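Local coordinates for probable hydrogenase nickel incorporation protein hypB (Methanocaldococcus jannaschii, PDB 2HF9), which probably acts as a low-activity GTPase that supports insertion of nickel into [NiFe] hydrogenases during their maturation, at residues Val39-Met44 and Leu121-Asn126; Thr140-Val145 and Thr165-Val170; Ile68-Gly73 and His87-Val92. All coordinates share one frame; numbering follows the deposited sequence.

Contact 1: Val39-Met44 and Leu121-Asn126; sequences VAFDFM and LLFIEN. With MG (magnesium ion), chain C; GSP (5'-guanosine-diphosphate-monothiophosphate), chain E.
Phe41, Phe43 and Phe123 each hold CG beside their own backbone N and anti to the carbonyl carbon (chi1 between -60° and -70°), and all three point to the same face of two neighbouring parallel strands at the centre of the P-loop GTPase sheet. Phe43 and Phe123 form an offset edge-to-face pair with planes at 84°, and CE1 of Phe43 comes to 3.6 Å from CD2 of Phe123. Phe41 lies alongside Phe123, pointing the same way, its CD1 at the ring edge, 3.9 Å from CE2 of Phe123. Helices 51-62 and 211-224 pack on this aromatic row. The strands run in register through five backbone bonds, among them Ile124 N to Phe41 O, 2.8 Å. On the face carrying Ala40 and Ile124, the buried carboxylate of Asp42 has its CG anti to the backbone N and receives Asn126 ND2 on the syn side of OD1 at 3.1 Å; Asn126 OD1 bonds to Leu102 N, so both ends of the amide are gripped and its rotation is fixed. Glu125 continues the strand toward the nucleotide: its extended side chain places OE2 2.1 Å from the magnesium ion, which Thr52 and Asp80 also bind, and 2.8 Å from O3G of the GTP analogue.

Contact 2: Thr140-Val145 and Thr165-Val170; sequences THKRIV and TADLIV
Arg143 reaches across to Thr165 with a chain that bends at chi3 (68°), turning NE back over the loop before strand 168-172. Its NH2 then meets Thr165 OG1 at 3.1 Å, a nearly straight bond (164°) lying in the guanidinium plane, while NE adds only weak bonds to O and OG1 of the same threonine. Thr165 carries OG1 in the crowded position between its backbone N and carbonyl carbon; that oxygen is also hydrogen-bonded to Ile162 O, and Arg143 NH2 to Pro133 O. An alanine in place of Arg143 would probably leave Thr165 OG1 and Pro133 O without their guanidinium mate and make the loop less firmly held. The backbone of Arg143 is gripped as well: its N bonds to the anti lone pair of Asp167 OD2 at 2.8 Å, and its O accepts from both Asp167 N and Leu168 N. Lys142, bent at chi2 (-71°), crosses the Asp167 side chain at about a right angle, with CD 3.6 Å from Asp167 CG. A water joins Lys142 NZ to Asp167 OD1, and NZ also forms a salt bridge with Glu224. Further along, Ile144 and Leu168 lie side by side, CG2 of Ile144 being 3.8 Å from CD2 of Leu168, and on the other face Val145 CG2 meets Ala166 CB at 3.6 Å. Such parallel pairing, reached through helix 160-163, is that of a beta-alpha-beta unit in the P-loop fold.

Contact 3: Ile68-Gly73 and His87-Val92; sequences IACIAG and HGAKVV
The flat groups that meet where Cys70 lies between Lys90 and Val92 are peptide units, not rings. Cys70 N donates to Lys90 O at 2.7 Å, and Cys70 O accepts from Val92 N, whose approach is tilted 20° from the carbonyl plane. Ala72 N, tilted 28°, continues the ladder on Val92 O at 3.0 Å. The pairing begins with a long, weak bond from Lys90 N to Ile68 O, and the three bonds after it are of normal length. CA-H groups of Ala69, Val91 and Ile71 add contacts to the facing carbonyl oxygens, the closest being Ala69 CA to Lys90 O at 3.2 Å. One face of this two-strand layer carries Ala69, Ile71, Lys90 and Val92; Ile71 CG1 and Val92 CB touch loosely there at 4.3 Å, and the chain of Lys90 turns off into solvent. The other face carries Cys70 and Val91, under helix 78-85. Cys70 SG, anti to its carbonyl carbon (chi1 -59°), leans beside the backbone N and rests 4.0 Å from Ala89 CB. Ile59 of helix 51-62 and Met84 also lie against Cys70. Gly88, with positive phi, ends helix 78-85 in a Schellman motif and turns the chain into Ala89 and the outermost strand, completing a beta-alpha-beta crossover of the P-loop domain. Helix 78-85 contributes Asp80 to the magnesium site, and the side chain of Ala72 lies about 7 Å from the ion. Across the two strands the side chains meet only through carbon and one sulfur, with no salt bridge or side-chain hydrogen bond among them. Pairing here thus rests on backbone polarity, while the apolar side chains touch only lightly across the strands, those of Cys70 and Val91 packing against the helices.

After helix 18-35, strand 39-45 is the first strand, and contact 1 closes a long loop when 121-126 returns beside it. Nested inside that loop, contact 3 pairs 68-73 with 87-92 after a single helix. Contact 2 follows in series, closing a loop of 19 residues between 140-145 and 165-170; none of the three cross. All belong to one parallel sheet. Ile71 O to Glu125 N joins contact 3 to contact 1 on one side, and Ile144 N to Asp42 O joins contact 2 to it on the other. Contacts 2 and 3 do not touch, their centres being about 18 Å apart, so the central pair of strands bridges the two flanks of the sheet.

Contact 1: Val39-Met44 and Leu121-Asn126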
loop_
_atom_site.group_PDB
_atom_site.type_symbol
_atom_site.label_atom_id
_atom_site.label_comp_id
_atom_site.label_asym_id
_atom_site.label_seq_id
_atom_site.Cartn_x
_atom_site.Cartn_y
_atom_site.Cartn_z
ATOM N N VAL A 39 -16.105 2.339 22.297
ATOM C CA VAL A 39 -16.307 2.756 20.915
ATOM C C VAL A 39 -15.031 2.443 20.136
ATOM O O VAL A 39 -13.945 2.904 20.500
ATOM C CB VAL A 39 -16.707 4.251 20.797
ATOM C CG1 VAL A 39 -17.070 4.591 19.357
ATOM C CG2 VAL A 39 -17.891 4.565 21.717
ATOM N N ALA A 40 -15.172 1.637 19.085
ATOM C CA ALA A 40 -14.030 1.126 18.329
ATOM C C ALA A 40 -13.910 1.717 16.928
ATOM O O ALA A 40 -14.911 1.917 16.235
ATOM C CB ALA A 40 -14.077 -0.391 18.256
ATOM N N PHE A 41 -12.667 1.965 16.521
ATOM C CA PHE A 41 -12.353 2.586 15.238
ATOM C C PHE A 41 -11.343 1.749 14.448
ATOM O O PHE A 41 -10.287 1.375 14.966
ATOM C CB PHE A 41 -11.814 4.010 15.448
ATOM C CG PHE A 41 -12.819 4.968 16.034
ATOM C CD1 PHE A 41 -12.978 5.079 17.414
ATOM C CD2 PHE A 41 -13.598 5.773 15.206
ATOM C CE1 PHE A 41 -13.905 5.967 17.959
ATOM C CE2 PHE A 41 -14.525 6.670 15.745
ATOM C CZ PHE A 41 -14.676 6.764 17.127
ATOM N N ASP A 42 -11.682 1.466 13.193
ATOM C CA ASP A 42 -10.818 0.727 12.277
ATOM C C ASP A 42 -10.040 1.723 11.403
ATOM O O ASP A 42 -10.626 2.417 10.572
ATOM C CB ASP A 42 -11.681 -0.227 11.428
ATOM C CG ASP A 42 -10.877 -1.049 10.420
ATOM O OD1 ASP A 42 -9.637 -0.950 10.361
ATOM O OD2 ASP A 42 -11.509 -1.814 9.672
ATOM N N PHE A 43 -8.727 1.796 11.621
ATOM C CA PHE A 43 -7.844 2.674 10.859
ATOM C C PHE A 43 -7.206 1.899 9.714
ATOM O O PHE A 43 -6.319 1.070 9.933
ATOM C CB PHE A 43 -6.746 3.263 11.753
ATOM C CG PHE A 43 -7.243 4.268 12.752
ATOM C CD1 PHE A 43 -7.801 3.853 13.959
ATOM C CD2 PHE A 43 -7.123 5.631 12.502
ATOM C CE1 PHE A 43 -8.258 4.780 14.891
ATOM C CE2 PHE A 43 -7.573 6.570 13.429
ATOM C CZ PHE A 43 -8.141 6.140 14.628
ATOM N N MET A 44 -7.687 2.168 8.503
ATOM C CA MET A 44 -7.167 1.573 7.278
ATOM C C MET A 44 -6.379 2.614 6.493
ATOM O O MET A 44 -6.492 3.810 6.754
ATOM C CB MET A 44 -8.320 1.059 6.402
ATOM C CG MET A 44 -9.080 -0.140 6.966
ATOM S SD MET A 44 -10.575 -0.490 6.013
ATOM C CE MET A 44 -11.651 0.823 6.594
ATOM N N LEU A 121 -12.238 3.892 24.533
ATOM C CA LEU A 121 -11.977 3.954 23.095
ATOM C C LEU A 121 -11.012 2.865 22.659
ATOM O O LEU A 121 -10.016 2.604 23.331
ATOM C CB LEU A 121 -11.390 5.315 22.699
ATOM C CG LEU A 121 -12.170 6.599 22.991
ATOM C CD1 LEU A 121 -11.380 7.808 22.505
ATOM C CD2 LEU A 121 -13.548 6.572 22.354
ATOM N N LEU A 122 -11.310 2.244 21.522
ATOM C CA LEU A 122 -10.418 1.262 20.918
ATOM C C LEU A 122 -10.001 1.705 19.520
ATOM O O LEU A 122 -10.848 1.903 18.646
ATOM C CB LEU A 122 -11.087 -0.120 20.863
ATOM C CG LEU A 122 -10.317 -1.257 20.174
ATOM C CD1 LEU A 122 -8.992 -1.555 20.867
ATOM C CD2 LEU A 122 -11.176 -2.514 20.096
ATOM N N PHE A 123 -8.697 1.866 19.323
ATOM C CA PHE A 123 -8.148 2.198 18.010
ATOM C C PHE A 123 -7.466 0.964 17.440
ATOM O O PHE A 123 -6.514 0.443 18.028
ATOM C CB PHE A 123 -7.134 3.352 18.088
ATOM C CG PHE A 123 -7.697 4.651 18.625
ATOM C CD1 PHE A 123 -6.879 5.509 19.366
ATOM C CD2 PHE A 123 -9.019 5.025 18.386
ATOM C CE1 PHE A 123 -7.367 6.718 19.867
ATOM C CE2 PHE A 123 -9.524 6.232 18.887
ATOM C CZ PHE A 123 -8.692 7.080 19.631
ATOM N N ILE A 124 -7.957 0.493 16.300
ATOM C CA ILE A 124 -7.356 -0.652 15.629
ATOM C C ILE A 124 -6.616 -0.197 14.378
ATOM O O ILE A 124 -7.232 0.357 13.462
ATOM C CB ILE A 124 -8.414 -1.710 15.228
ATOM C CG1 ILE A 124 -9.307 -2.079 16.419
ATOM C CG2 ILE A 124 -7.735 -2.947 14.625
ATOM C CD1 ILE A 124 -10.382 -3.111 16.084
ATOM N N GLU A 125 -5.304 -0.419 14.338
ATOM C CA GLU A 125 -4.560 -0.152 13.113
ATOM C C GLU A 125 -4.524 -1.397 12.244
ATOM O O GLU A 125 -3.854 -2.380 12.567
ATOM C CB GLU A 125 -3.144 0.361 13.375
ATOM C CG GLU A 125 -2.437 0.762 12.084
ATOM C CD GLU A 125 -1.156 1.523 12.310
ATOM O OE1 GLU A 125 -0.984 2.099 13.399
ATOM O OE2 GLU A 125 -0.303 1.546 11.398
ATOM N N ASN A 126 -5.267 -1.336 11.145
ATOM C CA ASN A 126 -5.333 -2.418 10.183
ATOM C C ASN A 126 -4.025 -2.506 9.404
ATOM O O ASN A 126 -3.170 -1.623 9.510
ATOM C CB ASN A 126 -6.501 -2.170 9.225
ATOM C CG ASN A 126 -7.202 -3.443 8.809
ATOM O OD1 ASN A 126 -6.566 -4.452 8.489
ATOM N ND2 ASN A 126 -8.526 -3.397 8.793
HETATM MG MG MG C . 1.720 2.242 11.285
HETATM P PG GSP E . 2.477 1.632 8.233
HETATM O O3B GSP E . 2.551 3.234 8.092
HETATM S S1G GSP E . 1.563 0.976 6.927
HETATM O O2G GSP E . 3.933 1.134 8.177
HETATM O O3G GSP E . 1.856 1.275 9.594
HETATM P PB GSP E . 1.542 4.268 8.810
HETATM O O1B GSP E . 0.381 4.486 7.924
HETATM O O2B GSP E . 1.158 3.863 10.175
HETATM P PA GSP E . 3.306 6.325 9.874
HETATM O O1A GSP E . 2.499 6.888 10.983
HETATM O O2A GSP E . 4.349 5.391 10.369
HETATM O O3A GSP E . 2.385 5.643 8.743
HETATM O "O5'" GSP E . 3.919 7.542 9.033
HETATM C "C5'" GSP E . 4.707 7.311 7.881
HETATM C "C4'" GSP E . 5.693 8.459 7.690
HETATM O "O4'" GSP E . 5.016 9.637 7.285
HETATM C "C3'" GSP E . 6.454 8.817 8.956
HETATM O "O3'" GSP E . 7.770 9.112 8.546
HETATM C "C2'" GSP E . 5.768 10.067 9.462
HETATM O "O2'" GSP E . 6.651 10.920 10.141
HETATM C "C1'" GSP E . 5.298 10.709 8.171
HETATM N N9 GSP E . 4.071 11.518 8.243
HETATM C C8 GSP E . 2.822 11.138 8.668
HETATM N N7 GSP E . 1.988 12.189 8.503
HETATM C C5 GSP E . 2.680 13.219 7.965
HETATM C C6 GSP E . 2.319 14.513 7.591
HETATM O O6 GSP E . 1.161 14.902 7.735
HETATM N N1 GSP E . 3.275 15.353 7.049
HETATM C C2 GSP E . 4.579 14.915 6.886
HETATM N N2 GSP E . 5.496 15.727 6.371
HETATM N N3 GSP E . 4.933 13.629 7.255
HETATM C C4 GSP E . 3.991 12.801 7.784
HETATM O O HOH W 1 3.652 2.902 11.234
#

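Contact 2: Thr140-Val145 and Thr165-Val170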
loop_
_atom_site.group_PDB
_atom_site.type_symbol
_atom_site.label_atom_id
_atom_site.label_comp_id
_atom_site.label_asym_id
_atom_site.label_seq_id
_atom_site.Cartn_x
_atom_site.Cartn_y
_atom_site.Cartn_z
ATOM N N THR A 140 -16.102 -2.986 14.358
ATOM C CA THR A 140 -15.891 -1.627 14.853
ATOM C C THR A 140 -17.139 -0.781 14.618
ATOM O O THR A 140 -18.019 -1.155 13.836
ATOM C CB THR A 140 -14.669 -0.957 14.169
ATOM O OG1 THR A 140 -14.845 -0.968 12.744
ATOM C CG2 THR A 140 -13.391 -1.698 14.511
ATOM N N HIS A 141 -17.214 0.353 15.307
ATOM C CA HIS A 141 -18.301 1.306 15.115
ATOM C C HIS A 141 -18.079 2.175 13.881
ATOM O O HIS A 141 -19.018 2.448 13.132
ATOM C CB HIS A 141 -18.486 2.163 16.367
ATOM C CG HIS A 141 -18.919 1.373 17.561
ATOM N ND1 HIS A 141 -18.024 0.786 18.429
ATOM C CD2 HIS A 141 -20.152 1.040 18.007
ATOM C CE1 HIS A 141 -18.690 0.139 19.370
ATOM N NE2 HIS A 141 -19.982 0.277 19.135
ATOM N N LYS A 142 -16.834 2.599 13.666
ATOM C CA LYS A 142 -16.496 3.425 12.510
ATOM C C LYS A 142 -15.231 2.967 11.797
ATOM O O LYS A 142 -14.323 2.383 12.398
ATOM C CB LYS A 142 -16.355 4.908 12.896
ATOM C CG LYS A 142 -17.605 5.558 13.475
ATOM C CD LYS A 142 -18.697 5.778 12.437
ATOM C CE LYS A 142 -19.987 6.235 13.105
ATOM N NZ LYS A 142 -21.105 6.325 12.130
ATOM N N ARG A 143 -15.188 3.257 10.502
ATOM C CA ARG A 143 -14.043 2.952 9.673
ATOM C C ARG A 143 -13.409 4.244 9.172
ATOM O O ARG A 143 -14.100 5.140 8.677
ATOM C CB ARG A 143 -14.467 2.051 8.518
ATOM C CG ARG A 143 -14.879 0.653 8.975
ATOM C CD ARG A 143 -15.750 -0.067 7.959
ATOM N NE ARG A 143 -15.032 -0.418 6.732
ATOM C CZ ARG A 143 -14.311 -1.527 6.563
ATOM N NH1 ARG A 143 -14.182 -2.408 7.549
ATOM N NH2 ARG A 143 -13.700 -1.748 5.407
ATOM N N ILE A 144 -12.093 4.336 9.323
ATOM C CA ILE A 144 -11.341 5.513 8.898
ATOM C C ILE A 144 -10.323 5.075 7.851
ATOM O O ILE A 144 -9.537 4.157 8.098
ATOM C CB ILE A 144 -10.625 6.203 10.098
ATOM C CG1 ILE A 144 -11.649 6.639 11.157
ATOM C CG2 ILE A 144 -9.759 7.387 9.618
ATOM C CD1 ILE A 144 -11.056 7.133 12.463
ATOM N N VAL A 145 -10.365 5.699 6.677
ATOM C CA VAL A 145 -9.364 5.432 5.647
ATOM C C VAL A 145 -8.412 6.618 5.555
ATOM O O VAL A 145 -8.830 7.752 5.295
ATOM C CB VAL A 145 -9.985 5.094 4.259
ATOM C CG1 VAL A 145 -8.895 4.929 3.196
ATOM C CG2 VAL A 145 -10.815 3.828 4.341
ATOM N N THR A 165 -16.382 2.249 1.897
ATOM C CA THR A 165 -16.561 1.609 3.206
ATOM C C THR A 165 -16.171 2.542 4.358
ATOM O O THR A 165 -16.383 2.221 5.528
ATOM C CB THR A 165 -15.785 0.262 3.317
ATOM O OG1 THR A 165 -14.380 0.513 3.463
ATOM C CG2 THR A 165 -16.021 -0.605 2.079
ATOM N N ALA A 166 -15.628 3.709 4.017
ATOM C CA ALA A 166 -15.143 4.660 5.014
ATOM C C ALA A 166 -16.247 5.558 5.564
ATOM O O ALA A 166 -17.131 6.001 4.823
ATOM C CB ALA A 166 -14.024 5.505 4.428
ATOM N N ASP A 167 -16.183 5.810 6.869
ATOM C CA ASP A 167 -17.018 6.807 7.527
ATOM C C ASP A 167 -16.269 8.137 7.587
ATOM O O ASP A 167 -16.876 9.215 7.591
ATOM C CB ASP A 167 -17.376 6.340 8.935
ATOM C CG ASP A 167 -18.189 5.056 8.929
ATOM O OD1 ASP A 167 -19.343 5.091 8.463
ATOM O OD2 ASP A 167 -17.670 4.018 9.388
ATOM N N LEU A 168 -14.943 8.039 7.644
ATOM C CA LEU A 168 -14.061 9.190 7.573
ATOM C C LEU A 168 -12.946 8.909 6.576
ATOM O O LEU A 168 -12.296 7.865 6.638
ATOM C CB LEU A 168 -13.460 9.517 8.949
ATOM C CG LEU A 168 -12.339 10.565 8.992
ATOM C CD1 LEU A 168 -12.849 11.960 8.640
ATOM C CD2 LEU A 168 -11.616 10.574 10.338
ATOM N N ILE A 169 -12.736 9.852 5.661
ATOM C CA ILE A 169 -11.614 9.792 4.738
ATOM C C ILE A 169 -10.644 10.924 5.083
ATOM O O ILE A 169 -11.002 12.109 5.056
ATOM C CB ILE A 169 -12.075 9.849 3.266
ATOM C CG1 ILE A 169 -12.924 8.612 2.939
ATOM C CG2 ILE A 169 -10.872 9.928 2.329
ATOM C CD1 ILE A 169 -13.801 8.727 1.700
ATOM N N VAL A 170 -9.428 10.533 5.447
ATOM C CA VAL A 170 -8.373 11.473 5.810
ATOM C C VAL A 170 -7.360 11.566 4.671
ATOM O O VAL A 170 -6.753 10.565 4.278
ATOM C CB VAL A 170 -7.666 11.049 7.124
ATOM C CG1 VAL A 170 -6.525 11.999 7.464
ATOM C CG2 VAL A 170 -8.670 10.996 8.272
HETATM O O HOH W 2 -21.154 4.234 10.303
#

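Contact 3: Ile68-Gly73 and His87-Val92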
loop_
_atom_site.group_PDB
_atom_site.type_symbol
_atom_site.label_atom_id
_atom_site.label_comp_id
_atom_site.label_asym_id
_atom_site.label_seq_id
_atom_site.Cartn_x
_atom_site.Cartn_y
_atom_site.Cartn_z
ATOM N N ILE A 68 -7.874 4.599 26.712
ATOM C CA ILE A 68 -7.703 4.178 25.324
ATOM C C ILE A 68 -6.876 2.899 25.209
ATOM O O ILE A 68 -5.835 2.754 25.854
ATOM C CB ILE A 68 -7.081 5.316 24.461
ATOM C CG1 ILE A 68 -7.968 6.569 24.501
ATOM C CG2 ILE A 68 -6.873 4.861 23.010
ATOM C CD1 ILE A 68 -7.233 7.866 24.187
ATOM N N ALA A 69 -7.372 1.972 24.393
ATOM C CA ALA A 69 -6.640 0.762 24.040
ATOM C C ALA A 69 -6.416 0.744 22.538
ATOM O O ALA A 69 -7.175 1.360 21.785
ATOM C CB ALA A 69 -7.412 -0.477 24.467
ATOM N N CYS A 70 -5.371 0.039 22.114
ATOM C CA CYS A 70 -5.094 -0.169 20.698
ATOM C C CYS A 70 -4.874 -1.631 20.343
ATOM O O CYS A 70 -4.418 -2.429 21.167
ATOM C CB CYS A 70 -3.864 0.626 20.261
ATOM S SG CYS A 70 -4.002 2.396 20.511
ATOM N N ILE A 71 -5.217 -1.961 19.104
ATOM C CA ILE A 71 -4.819 -3.208 18.470
ATOM C C ILE A 71 -3.992 -2.808 17.250
ATOM O O ILE A 71 -4.474 -2.081 16.377
ATOM C CB ILE A 71 -6.045 -4.068 18.049
ATOM C CG1 ILE A 71 -6.769 -4.607 19.287
ATOM C CG2 ILE A 71 -5.616 -5.224 17.136
ATOM C CD1 ILE A 71 -8.202 -5.096 19.026
ATOM N N ALA A 72 -2.745 -3.258 17.214
ATOM C CA ALA A 72 -1.838 -2.934 16.119
ATOM C C ALA A 72 -1.506 -4.191 15.334
ATOM O O ALA A 72 -0.788 -5.069 15.824
ATOM C CB ALA A 72 -0.571 -2.282 16.650
ATOM N N GLY A 73 -2.047 -4.277 14.123
ATOM C CA GLY A 73 -1.790 -5.411 13.249
ATOM C C GLY A 73 -0.861 -5.064 12.101
ATOM O O GLY A 73 -1.082 -4.088 11.385
ATOM N N HIS A 87 2.883 6.211 24.359
ATOM C CA HIS A 87 1.882 7.269 24.488
ATOM C C HIS A 87 0.834 6.985 25.570
ATOM O O HIS A 87 -0.075 7.788 25.785
ATOM C CB HIS A 87 1.222 7.558 23.135
ATOM C CG HIS A 87 2.135 8.229 22.158
ATOM N ND1 HIS A 87 2.206 9.600 22.026
ATOM C CD2 HIS A 87 3.032 7.721 21.283
ATOM C CE1 HIS A 87 3.102 9.906 21.105
ATOM N NE2 HIS A 87 3.614 8.784 20.634
ATOM N N GLY A 88 0.972 5.851 26.252
ATOM C CA GLY A 88 0.118 5.524 27.398
ATOM C C GLY A 88 -1.154 4.753 27.088
ATOM O O GLY A 88 -2.131 4.825 27.840
ATOM N N ALA A 89 -1.152 4.017 25.980
ATOM C CA ALA A 89 -2.273 3.150 25.643
ATOM C C ALA A 89 -1.905 1.702 25.922
ATOM O O ALA A 89 -0.735 1.321 25.838
ATOM C CB ALA A 89 -2.670 3.322 24.185
ATOM N N LYS A 90 -2.910 0.903 26.268
ATOM C CA LYS A 90 -2.746 -0.543 26.321
ATOM C C LYS A 90 -2.834 -1.069 24.893
ATOM O O LYS A 90 -3.757 -0.721 24.157
ATOM C CB LYS A 90 -3.807 -1.182 27.213
ATOM C CG LYS A 90 -3.599 -2.675 27.419
ATOM C CD LYS A 90 -3.670 -3.048 28.892
ATOM C CE LYS A 90 -3.487 -4.550 29.092
ATOM N NZ LYS A 90 -2.249 -5.064 28.428
ATOM N N VAL A 91 -1.861 -1.886 24.500
ATOM C CA VAL A 91 -1.762 -2.343 23.117
ATOM C C VAL A 91 -1.739 -3.865 23.020
ATOM O O VAL A 91 -0.992 -4.534 23.738
ATOM C CB VAL A 91 -0.503 -1.771 22.413
ATOM C CG1 VAL A 91 -0.512 -2.113 20.926
ATOM C CG2 VAL A 91 -0.405 -0.264 22.618
ATOM N N VAL A 92 -2.573 -4.400 22.133
ATOM C CA VAL A 92 -2.481 -5.798 21.742
ATOM C C VAL A 92 -1.888 -5.849 20.335
ATOM O O VAL A 92 -2.511 -5.371 19.379
ATOM C CB VAL A 92 -3.848 -6.520 21.779
ATOM C CG1 VAL A 92 -3.705 -7.965 21.308
ATOM C CG2 VAL A 92 -4.433 -6.475 23.186
#